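Local coordinates for protein beta-agarase D (Zobellia galactanivorans, PDB 4ASM) that hydrolyses the beta-1,4-linkages of agarose at random along the chain, with retention of anomeric configuration, through its family GH16 catalytic domain, at residues F35-N40 against F48-N53; N58-R63 against Q67-E72; P132-A137 against E234-G239. One frame throughout, in Å; residues are numbered along the deposited sequence.

Interaction 1 of 3, residues F35-N40 against F48-N53; sequences FNYTFN and FGPNGN. With CA (calcium ion), chain B.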
# COMPACT_ATOMS: atom_id res chain seq x y z
N PHE A 35 17.96 -2.82 -6.74
CA PHE A 35 18.31 -1.40 -6.61
C PHE A 35 19.78 -1.12 -6.27
O PHE A 35 20.07 -0.25 -5.46
CB PHE A 35 17.42 -0.71 -5.55
CG PHE A 35 15.95 -0.69 -5.91
CD1 PHE A 35 15.53 -0.02 -7.05
CD2 PHE A 35 14.99 -1.29 -5.08
CE1 PHE A 35 14.18 0.04 -7.39
CE2 PHE A 35 13.63 -1.22 -5.42
CZ PHE A 35 13.23 -0.57 -6.56
N ASN A 36 20.70 -1.82 -6.93
CA ASN A 36 22.12 -1.69 -6.55
C ASN A 36 22.95 -0.84 -7.52
O ASN A 36 24.17 -0.65 -7.35
CB ASN A 36 22.71 -3.07 -6.28
CG ASN A 36 22.10 -3.71 -5.03
OD1 ASN A 36 21.61 -3.00 -4.13
ND2 ASN A 36 22.08 -5.04 -4.98
N TYR A 37 22.24 -0.25 -8.47
CA TYR A 37 22.79 0.60 -9.50
C TYR A 37 22.63 2.06 -9.13
O TYR A 37 22.09 2.39 -8.05
CB TYR A 37 22.08 0.28 -10.83
CG TYR A 37 20.56 0.35 -10.77
CD1 TYR A 37 19.80 -0.75 -10.35
CD2 TYR A 37 19.89 1.52 -11.12
CE1 TYR A 37 18.40 -0.68 -10.29
CE2 TYR A 37 18.51 1.60 -11.05
CZ TYR A 37 17.78 0.50 -10.65
OH TYR A 37 16.40 0.60 -10.60
N THR A 38 23.09 2.95 -10.00
CA THR A 38 22.93 4.37 -9.82
C THR A 38 21.87 4.90 -10.77
O THR A 38 21.91 4.63 -11.98
CB THR A 38 24.29 5.12 -10.02
OG1 THR A 38 25.19 4.71 -8.98
CG2 THR A 38 24.10 6.64 -9.95
N PHE A 39 20.89 5.60 -10.21
CA PHE A 39 19.98 6.43 -10.98
C PHE A 39 19.97 7.78 -10.28
O PHE A 39 19.47 7.90 -9.15
CB PHE A 39 18.57 5.82 -11.04
CG PHE A 39 17.53 6.78 -11.56
CD1 PHE A 39 17.68 7.38 -12.80
CD2 PHE A 39 16.41 7.10 -10.79
CE1 PHE A 39 16.74 8.29 -13.28
CE2 PHE A 39 15.47 8.02 -11.25
CZ PHE A 39 15.63 8.62 -12.51
N ASN A 40 20.55 8.79 -10.91
CA ASN A 40 20.55 10.12 -10.33
C ASN A 40 19.22 10.82 -10.58
O ASN A 40 18.65 10.68 -11.67
CB ASN A 40 21.73 10.98 -10.82
CG ASN A 40 23.06 10.53 -10.25
OD1 ASN A 40 23.84 9.87 -10.93
ND2 ASN A 40 23.34 10.88 -8.98
N PHE A 48 14.07 4.10 -15.74
CA PHE A 48 15.33 3.77 -15.07
C PHE A 48 15.42 2.31 -14.69
O PHE A 48 14.42 1.59 -14.69
CB PHE A 48 15.63 4.71 -13.88
CG PHE A 48 14.65 4.63 -12.73
CD1 PHE A 48 14.88 3.74 -11.69
CD2 PHE A 48 13.55 5.48 -12.66
CE1 PHE A 48 14.02 3.67 -10.58
CE2 PHE A 48 12.68 5.41 -11.55
CZ PHE A 48 12.93 4.50 -10.52
N GLY A 49 16.64 1.87 -14.42
CA GLY A 49 16.95 0.49 -14.09
C GLY A 49 18.44 0.23 -14.23
O GLY A 49 19.20 1.14 -14.57
N PRO A 50 18.86 -1.00 -13.94
CA PRO A 50 20.28 -1.37 -14.02
C PRO A 50 20.71 -1.48 -15.47
O PRO A 50 19.89 -1.75 -16.34
CB PRO A 50 20.32 -2.75 -13.38
CG PRO A 50 18.92 -3.31 -13.60
CD PRO A 50 18.00 -2.13 -13.52
N ASN A 51 22.00 -1.28 -15.73
CA ASN A 51 22.54 -1.42 -17.10
C ASN A 51 21.61 -0.76 -18.13
O ASN A 51 21.26 0.41 -17.99
CB ASN A 51 22.75 -2.90 -17.43
CG ASN A 51 23.97 -3.14 -18.33
OD1 ASN A 51 24.06 -2.59 -19.43
ND2 ASN A 51 24.90 -3.98 -17.86
N GLY A 52 21.19 -1.53 -19.14
CA GLY A 52 20.25 -1.02 -20.14
C GLY A 52 18.78 -1.11 -19.73
O GLY A 52 17.92 -0.42 -20.31
N ASN A 53 18.49 -1.94 -18.73
CA ASN A 53 17.10 -2.26 -18.37
C ASN A 53 16.23 -1.07 -17.98
O ASN A 53 16.64 -0.18 -17.24
CB ASN A 53 17.05 -3.29 -17.24
CG ASN A 53 17.60 -4.64 -17.65
OD1 ASN A 53 17.97 -4.87 -18.81
ND2 ASN A 53 17.66 -5.55 -16.68
CA CA B . 19.69 -3.35 -2.59
O HOH W 1 19.36 3.62 -13.52
O HOH W 2 21.69 -3.19 -1.24
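F39 and F48 lie almost flat against one another in an offset stack, their centroids 4.2 Å apart and their planes only 5° from parallel. The displacement brings the CB of F48 over the F39 ring as well, 3.6 Å from its centroid, in a CH-pi contact. F48 reaches this place with its CG between the backbone N and the carbonyl carbon (chi1 64°). The ring of W56 also meets F48, and V84 and V86, in the stretch that probably binds substrate, touch it, so a flat, apolar side chain suits this buried position.

A second aromatic contact lies alongside. The Y37 ring carries the G49-P50 peptide over one face: CE2 of Y37 is 3.5 Å from the carbonyl C of G49, and CD of P50 makes a CH-pi contact 4.0 Å from the ring centroid. G49 suits its place because a side chain there would collide with the carbonyl O of N53, while the CD of P50, next to the ring nitrogen, offers a polarised C-H to the pi cloud. The tyrosine OH, close to the edge of F48, is hydrogen-bonded to D33.

Between the two aromatic groups the packing loosens, and water 1 bridges the loops by donating to O of T38 at 3.1 Å and to O of G49 at 2.7 Å. The solvent side is the type II' beta turn from P50 to N53, closed by a weak N53 N to P50 O bond, with N51 and G52 exposed. N36, also exposed, gives OD1 to the calcium ion at 2.5 Å, joining D9, D34, G89 and D354.

With no direct hydrogen bond between the segments, cohesion rests on stacking, CH-pi contacts and one shared water, while the calcium ion holds N36 near the start of segment 35-40.

Interaction 2 of 3, residues N58-R63 against Q67-E72; sequences NKYHNR and QPNNFE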
# COMPACT_ATOMS: atom_id res chain seq x y z
N ASN A 58 9.78 7.36 -13.30
CA ASN A 58 9.70 8.22 -12.12
C ASN A 58 8.42 9.05 -12.06
O ASN A 58 8.45 10.24 -11.67
CB ASN A 58 10.96 9.10 -11.99
CG ASN A 58 11.19 10.02 -13.19
OD1 ASN A 58 10.54 9.88 -14.24
ND2 ASN A 58 12.11 10.98 -13.04
N LYS A 59 7.30 8.41 -12.39
CA LYS A 59 6.02 9.09 -12.37
C LYS A 59 4.91 8.11 -11.97
O LYS A 59 5.07 6.91 -12.12
CB LYS A 59 5.74 9.71 -13.76
CG LYS A 59 4.50 10.58 -13.86
CD LYS A 59 4.50 11.27 -15.23
CE LYS A 59 3.23 12.09 -15.43
NZ LYS A 59 3.38 13.01 -16.60
N TYR A 60 3.81 8.66 -11.47
CA TYR A 60 2.59 7.90 -11.29
C TYR A 60 2.16 7.25 -12.61
O TYR A 60 2.49 7.74 -13.68
CB TYR A 60 1.53 8.89 -10.82
CG TYR A 60 0.18 8.35 -10.49
CD1 TYR A 60 0.00 7.40 -9.46
CD2 TYR A 60 -0.95 8.82 -11.14
CE1 TYR A 60 -1.28 6.94 -9.10
CE2 TYR A 60 -2.22 8.35 -10.80
CZ TYR A 60 -2.38 7.42 -9.78
OH TYR A 60 -3.65 6.96 -9.44
N HIS A 61 1.41 6.16 -12.51
CA HIS A 61 1.23 5.24 -13.63
C HIS A 61 0.46 5.79 -14.83
O HIS A 61 -0.49 6.57 -14.67
CB HIS A 61 0.60 3.92 -13.12
CG HIS A 61 -0.85 4.01 -12.75
ND1 HIS A 61 -1.67 2.90 -12.79
CD2 HIS A 61 -1.63 5.05 -12.37
CE1 HIS A 61 -2.89 3.26 -12.42
NE2 HIS A 61 -2.90 4.55 -12.17
N ASN A 62 0.89 5.38 -16.02
CA ASN A 62 0.19 5.79 -17.25
C ASN A 62 -1.23 5.27 -17.31
O ASN A 62 -1.60 4.28 -16.67
CB ASN A 62 0.94 5.30 -18.49
CG ASN A 62 2.28 5.98 -18.70
OD1 ASN A 62 2.50 7.12 -18.29
ND2 ASN A 62 3.20 5.27 -19.35
N ARG A 63 -2.03 5.95 -18.13
CA ARG A 63 -3.36 5.48 -18.49
C ARG A 63 -3.32 4.19 -19.31
O ARG A 63 -2.28 3.86 -19.87
CB ARG A 63 -4.04 6.58 -19.30
CG ARG A 63 -4.37 7.77 -18.47
CD ARG A 63 -4.73 8.96 -19.32
NE ARG A 63 -5.02 10.11 -18.48
CZ ARG A 63 -6.18 10.32 -17.86
NH1 ARG A 63 -7.18 9.44 -18.00
NH2 ARG A 63 -6.35 11.39 -17.10
N GLN A 67 -0.99 7.03 -22.44
CA GLN A 67 -0.87 8.47 -22.20
C GLN A 67 -0.61 8.71 -20.72
O GLN A 67 -1.00 7.89 -19.89
CB GLN A 67 -2.13 9.22 -22.67
CG GLN A 67 -2.26 9.32 -24.20
CD GLN A 67 -1.05 10.01 -24.84
OE1 GLN A 67 -0.87 11.22 -24.69
NE2 GLN A 67 -0.23 9.24 -25.55
N PRO A 68 0.08 9.82 -20.38
CA PRO A 68 0.36 10.08 -18.97
C PRO A 68 -0.92 10.26 -18.14
O PRO A 68 -1.95 10.76 -18.63
CB PRO A 68 1.19 11.37 -19.00
CG PRO A 68 1.71 11.48 -20.43
CD PRO A 68 0.63 10.88 -21.26
N ASN A 69 -0.85 9.83 -16.88
CA ASN A 69 -1.85 10.17 -15.91
C ASN A 69 -1.22 11.27 -15.06
O ASN A 69 -0.27 11.02 -14.31
CB ASN A 69 -2.22 8.95 -15.06
CG ASN A 69 -3.36 9.23 -14.10
OD1 ASN A 69 -3.52 10.35 -13.62
ND2 ASN A 69 -4.16 8.21 -13.82
N ASN A 70 -1.75 12.49 -15.18
CA ASN A 70 -1.11 13.65 -14.57
C ASN A 70 -1.64 14.01 -13.18
O ASN A 70 -1.37 15.10 -12.67
CB ASN A 70 -1.14 14.85 -15.53
CG ASN A 70 -0.28 14.63 -16.78
OD1 ASN A 70 0.81 14.05 -16.71
ND2 ASN A 70 -0.76 15.10 -17.92
N PHE A 71 -2.38 13.08 -12.56
CA PHE A 71 -2.79 13.21 -11.17
C PHE A 71 -1.56 13.42 -10.30
O PHE A 71 -0.59 12.69 -10.41
CB PHE A 71 -3.52 11.95 -10.72
CG PHE A 71 -3.97 11.96 -9.27
CD1 PHE A 71 -4.78 12.98 -8.78
CD2 PHE A 71 -3.59 10.94 -8.41
CE1 PHE A 71 -5.20 12.98 -7.45
CE2 PHE A 71 -4.00 10.93 -7.09
CZ PHE A 71 -4.81 11.96 -6.61
N GLU A 72 -1.62 14.43 -9.45
CA GLU A 72 -0.42 14.80 -8.71
C GLU A 72 -0.39 14.34 -7.27
O GLU A 72 0.54 14.64 -6.55
CB GLU A 72 -0.11 16.30 -8.86
CG GLU A 72 0.35 16.69 -10.29
CD GLU A 72 0.91 18.11 -10.35
OE1 GLU A 72 0.21 19.05 -9.92
OE2 GLU A 72 2.05 18.29 -10.85
O HOH W 3 1.77 8.83 -16.19
O HOH W 4 -3.69 5.43 -15.03
O HOH W 5 -3.94 13.17 -16.87
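R63 pairs with Q67 through the main chain: its backbone N donates to O of Q67 at 2.8 Å. The same arginine reaches on along the second segment, where NE makes a weak bond to O of P68 at 3.1 Å; that oxygen lies at the edge of the guanidinium, near its plane. At the other flank K59 stretches out fully, and its NZ meets OD1 of N70 at 2.8 Å, nearly in line with the amide C=O; a long, flexible amine suits this span. Between these polar grips sits N69. Its amide lies against CE2 of Y60, 3.6 Å from ND2, with the amide and ring planes 74° apart. F71 then turns an edge toward the face of Y60 in an offset edge-to-face pair, the two ring planes inclined at 61°.

Both segments belong to the long excursion between strands 56-57 and 77-79, which folds back on itself here. An Asx turn helps shape the return: OD1 of N69 accepts from N of F71 at 3.1 Å, an arrangement reached with CG of N69 anti to its backbone N (chi1 -175°). Asparagine serves both ends of its amide, since ND2 donates to water 4, which lies 2.9 Å from O of N62 and may donate to it. Water 3 links O of Y60, OD1 of N62 and N of N69, and water 5 joins NH2 of R63 to N of N70.

Farther out, the H61 ring lies with CD2 over the centre of the Y60 ring, and D320 and D157 hydrogen-bond to its two nitrogens. The ring of W79 meets that of Y60, and W151, L153 and C122 touch it, whereas K59 packs on Q81, a residue inferred by similarity to bind substrate.

Interaction 3 of 3, residues P132-A137 against E234-G239; sequences PVFVEA and EYFVDG
Strands 133-140 and 232-237 do not pair directly here: their closest alpha carbons, those of F134 and E234, are 9.1 Å apart, and no hydrogen bond joins the two segments. Side chains bridge that gap. F134 presents an edge to the face of F236 in an offset edge-to-face pair, with the planes 87° apart and CE1 of F134 3.8 Å from CD1 of F236. An extended setting of F134, with CG anti to the backbone N (chi1 174°), carries its ring toward the neighbour.

Strand 220-229 lies between them in the pairing order, antiparallel to both, so the contact spans alternate strands of the beta-sandwich characteristic of GH16 enzymes. P16 and A17 pack on both phenylalanines, and aromatic rings fill this buried apolar place well. Alongside, E136 is a buried carboxylate whose charge is met by salt bridges to R357 and R222. Its OE2 also accepts from water 6 at 2.8 Å, and that water receives the N-H of G239 at 3.0 Å. G239, with a positive phi of 83°, occupies the turn into strand 240-246, a backbone shape that glycine adopts readily.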
# COMPACT_ATOMS: atom_id res chain seq x y z
N PRO A 132 -1.84 -15.53 -10.32
CA PRO A 132 -1.21 -15.69 -9.02
C PRO A 132 0.17 -15.04 -9.01
O PRO A 132 0.98 -15.28 -9.91
CB PRO A 132 -1.13 -17.21 -8.84
CG PRO A 132 -1.03 -17.73 -10.27
CD PRO A 132 -1.68 -16.73 -11.17
N VAL A 133 0.43 -14.23 -7.99
CA VAL A 133 1.70 -13.50 -7.93
C VAL A 133 1.98 -13.11 -6.48
O VAL A 133 1.06 -12.73 -5.75
CB VAL A 133 1.70 -12.25 -8.86
CG1 VAL A 133 0.69 -11.21 -8.40
CG2 VAL A 133 3.10 -11.67 -9.01
N PHE A 134 3.25 -13.20 -6.11
CA PHE A 134 3.73 -12.75 -4.80
C PHE A 134 4.72 -11.60 -4.97
O PHE A 134 5.68 -11.70 -5.74
CB PHE A 134 4.38 -13.92 -4.05
CG PHE A 134 5.04 -13.54 -2.76
CD1 PHE A 134 4.28 -13.14 -1.67
CD2 PHE A 134 6.43 -13.61 -2.64
CE1 PHE A 134 4.90 -12.78 -0.47
CE2 PHE A 134 7.07 -13.25 -1.44
CZ PHE A 134 6.29 -12.83 -0.36
N VAL A 135 4.46 -10.49 -4.27
CA VAL A 135 5.31 -9.30 -4.37
C VAL A 135 5.78 -8.97 -2.96
O VAL A 135 4.95 -8.82 -2.07
CB VAL A 135 4.53 -8.08 -4.96
CG1 VAL A 135 5.46 -6.87 -5.16
CG2 VAL A 135 3.86 -8.45 -6.30
N GLU A 136 7.08 -8.84 -2.78
CA GLU A 136 7.62 -8.54 -1.45
C GLU A 136 8.78 -7.55 -1.53
O GLU A 136 9.61 -7.65 -2.44
CB GLU A 136 8.11 -9.84 -0.77
CG GLU A 136 8.60 -9.67 0.67
CD GLU A 136 9.29 -10.89 1.22
OE1 GLU A 136 9.99 -11.57 0.45
OE2 GLU A 136 9.14 -11.17 2.43
N ALA A 137 8.84 -6.61 -0.58
CA ALA A 137 9.91 -5.63 -0.53
C ALA A 137 10.60 -5.60 0.82
O ALA A 137 9.97 -5.88 1.84
CB ALA A 137 9.38 -4.23 -0.87
N GLU A 234 -2.94 -12.69 0.82
CA GLU A 234 -2.25 -13.03 2.06
C GLU A 234 -1.14 -12.02 2.28
O GLU A 234 -0.44 -11.67 1.32
CB GLU A 234 -1.63 -14.42 1.98
CG GLU A 234 -2.63 -15.54 1.71
CD GLU A 234 -1.98 -16.81 1.18
OE1 GLU A 234 -0.75 -16.84 0.99
OE2 GLU A 234 -2.74 -17.79 0.97
N TYR A 235 -0.98 -11.54 3.52
CA TYR A 235 0.02 -10.52 3.86
C TYR A 235 1.09 -11.10 4.76
O TYR A 235 0.80 -11.96 5.59
CB TYR A 235 -0.64 -9.32 4.57
CG TYR A 235 -1.57 -8.54 3.70
CD1 TYR A 235 -2.88 -8.97 3.49
CD2 TYR A 235 -1.14 -7.39 3.05
CE1 TYR A 235 -3.74 -8.25 2.67
CE2 TYR A 235 -1.99 -6.65 2.25
CZ TYR A 235 -3.28 -7.10 2.05
OH TYR A 235 -4.13 -6.40 1.22
N PHE A 236 2.33 -10.63 4.57
CA PHE A 236 3.51 -11.15 5.27
C PHE A 236 4.36 -10.00 5.74
O PHE A 236 4.58 -9.04 4.99
CB PHE A 236 4.35 -12.02 4.33
CG PHE A 236 3.59 -13.18 3.76
CD1 PHE A 236 2.74 -12.99 2.67
CD2 PHE A 236 3.70 -14.45 4.31
CE1 PHE A 236 1.99 -14.05 2.14
CE2 PHE A 236 2.95 -15.52 3.77
CZ PHE A 236 2.11 -15.31 2.69
N VAL A 237 4.84 -10.08 6.98
CA VAL A 237 5.78 -9.11 7.55
C VAL A 237 6.91 -9.88 8.18
O VAL A 237 6.69 -10.78 9.01
CB VAL A 237 5.11 -8.20 8.61
CG1 VAL A 237 6.15 -7.23 9.20
CG2 VAL A 237 3.99 -7.41 7.97
N ASP A 238 8.12 -9.55 7.74
CA ASP A 238 9.34 -10.21 8.23
C ASP A 238 9.25 -11.74 8.15
O ASP A 238 9.66 -12.47 9.08
CB ASP A 238 9.67 -9.71 9.64
CG ASP A 238 10.15 -8.27 9.65
OD1 ASP A 238 10.57 -7.77 8.59
OD2 ASP A 238 10.08 -7.63 10.72
N GLY A 239 8.71 -12.23 7.05
CA GLY A 239 8.65 -13.66 6.80
C GLY A 239 7.50 -14.42 7.44
O GLY A 239 7.38 -15.63 7.27
O HOH W 6 7.62 -10.74 4.69

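Overall arrangement
Along the chain the three contacts follow in series, all within the GH16 catalytic domain. Interactions 1 and 2 are neighbours: their centres are about 21 Å apart, yet they touch where F48 and F39 pack against N58, just past the short strand 56-57 that pairs with 47-48. Interaction 3 stands apart, its centre about 24 Å from that of interaction 1 and 26 Å from that of interaction 2, without touching either. The first two organise loops, both near residues that probably bind agarose, the first also holding a calcium ligand, whereas the third lies among strands. Strand 350-362, paired with 133-140, also carries D354 of the calcium site, linking these regions.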